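PDB 5UYT: Ice-binding protein from Flavobacteriaceae bacterium, which probably binds ice crystals through its tandem ice-binding domains and so acts as an antifreeze protein in an Antarctic bacterium. Local coordinates for residues P82-G87 against A101-T106. Residues are numbered along the deposited sequence; the frame is centred on the assembly and turned at random.
Sequences PLLGNG and ASLSGT
Pro-82 O takes the amide hydrogen of Ser-102 at 2.9 Å, the first bond between two successive rungs of the right-handed beta-solenoid, here in parallel register. Leu-84 then uses both its backbone groups: its N donates to Ser-102 O, and its O receives Ser-104 N, though the N-H...O angle is only 141°. Ser-104 O accepts Asn-86 N at 2.8 Å, and as the chains turn out of the sheet Gly-87 N finds an in-plane lone pair of Thr-106 O.

One side-chain bond joins the backbone set, beside the Asn-86 N to Ser-104 O bond. Ser-104 holds OG anti to its backbone N (chi1 175°), where Asn-86 ND2 donates to OG at 2.9 Å, the hydroxyl oxygen lying 19° out of the Asn-86 amide plane. An alanine at Ser-104 would probably leave the Asn-86 amide without this acceptor and freer to turn.

Leu-103 directs its own N-H and C=O to the following rung, bonding Ser-128 and Ala-130, so backbone groups on both edges of 101-104 are used. Inside, Leu-84 and Leu-103 share Trp-148 as a neighbour; on the outer face Leu-83 CD1 lies 3.7 Å from Ser-102 OG. Between the inward leucines, Leu-84 CB meets Leu-103 CD2 at 3.6 Å.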
loop_
_atom_site.group_PDB
_atom_site.type_symbol
_atom_site.label_atom_id
_atom_site.label_comp_id
_atom_site.label_asym_id
_atom_site.label_seq_id
_atom_site.Cartn_x
_atom_site.Cartn_y
_atom_site.Cartn_z
ATOM N N PRO A 82 3.987 -36.905 2.569
ATOM C CA PRO A 82 3.171 -35.821 3.105
ATOM C C PRO A 82 3.919 -34.831 3.998
ATOM O O PRO A 82 3.456 -33.707 4.133
ATOM C CB PRO A 82 2.078 -36.545 3.900
ATOM C CG PRO A 82 2.668 -37.857 4.250
ATOM C CD PRO A 82 3.590 -38.216 3.115
ATOM N N LEU A 83 5.055 -35.230 4.582
ATOM C CA LEU A 83 5.863 -34.309 5.383
ATOM C C LEU A 83 6.750 -33.478 4.451
ATOM O O LEU A 83 7.750 -33.972 3.934
ATOM C CB LEU A 83 6.692 -35.049 6.442
ATOM C CG LEU A 83 7.367 -34.254 7.590
ATOM C CD1 LEU A 83 6.626 -32.993 8.055
ATOM C CD2 LEU A 83 7.609 -35.204 8.766
ATOM N N LEU A 84 6.356 -32.224 4.236
ATOM C CA LEU A 84 7.032 -31.306 3.301
ATOM C C LEU A 84 7.859 -30.283 4.033
ATOM O O LEU A 84 7.387 -29.675 5.003
ATOM C CB LEU A 84 6.022 -30.500 2.500
ATOM C CG LEU A 84 5.132 -31.037 1.389
ATOM C CD1 LEU A 84 4.620 -29.805 0.657
ATOM C CD2 LEU A 84 5.920 -31.939 0.447
ATOM N N GLY A 85 9.064 -30.051 3.531
ATOM C CA GLY A 85 9.933 -29.046 4.117
ATOM C C GLY A 85 11.149 -29.665 4.762
ATOM O O GLY A 85 11.853 -30.458 4.137
ATOM N N ASN A 86 11.392 -29.283 6.011
ATOM C CA ASN A 86 12.561 -29.724 6.779
ATOM C C ASN A 86 13.867 -29.704 5.951
ATOM O O ASN A 86 14.633 -30.675 5.938
ATOM C CB ASN A 86 12.286 -31.079 7.439
ATOM C CG ASN A 86 11.144 -31.012 8.466
ATOM O OD1 ASN A 86 10.380 -31.972 8.625
ATOM N ND2 ASN A 86 11.032 -29.886 9.180
ATOM N N GLY A 87 14.088 -28.583 5.258
ATOM C CA GLY A 87 15.320 -28.348 4.513
ATOM C C GLY A 87 15.290 -28.792 3.060
ATOM O O GLY A 87 16.284 -28.658 2.350
ATOM N N ALA A 101 -1.326 -33.141 3.876
ATOM C CA ALA A 101 0.091 -32.787 3.930
ATOM C C ALA A 101 0.402 -31.867 5.128
ATOM O O ALA A 101 -0.472 -31.197 5.671
ATOM C CB ALA A 101 0.520 -32.125 2.623
ATOM N N SER A 102 1.656 -31.864 5.553
ATOM C CA SER A 102 2.059 -30.953 6.611
ATOM C C SER A 102 3.416 -30.346 6.312
ATOM O O SER A 102 4.408 -31.051 6.027
ATOM C CB SER A 102 2.049 -31.626 7.981
ATOM O OG SER A 102 2.939 -32.725 7.993
ATOM N N LEU A 103 3.440 -29.025 6.382
ATOM C CA LEU A 103 4.674 -28.267 6.164
ATOM C C LEU A 103 5.390 -28.070 7.484
ATOM O O LEU A 103 4.756 -27.878 8.548
ATOM C CB LEU A 103 4.362 -26.886 5.528
ATOM C CG LEU A 103 3.873 -26.883 4.070
ATOM C CD1 LEU A 103 3.190 -25.557 3.777
ATOM C CD2 LEU A 103 5.040 -27.070 3.105
ATOM N N SER A 104 6.709 -28.135 7.425
ATOM C CA SER A 104 7.504 -28.023 8.616
ATOM C C SER A 104 8.869 -27.490 8.200
ATOM O O SER A 104 9.328 -27.785 7.111
ATOM C CB SER A 104 7.614 -29.423 9.242
ATOM O OG SER A 104 8.465 -29.407 10.344
ATOM N N GLY A 105 9.511 -26.707 9.058
ATOM C CA GLY A 105 10.878 -26.267 8.814
ATOM C C GLY A 105 10.896 -25.415 7.560
ATOM O O GLY A 105 9.950 -24.657 7.310
ATOM N N THR A 106 11.946 -25.551 6.751
ATOM C CA THR A 106 12.100 -24.753 5.549
ATOM C C THR A 106 11.790 -25.576 4.280
ATOM O O THR A 106 12.193 -26.742 4.183
ATOM C CB THR A 106 13.531 -24.172 5.516
ATOM O OG1 THR A 106 13.819 -23.533 6.779
ATOM C CG2 THR A 106 13.670 -23.176 4.419
#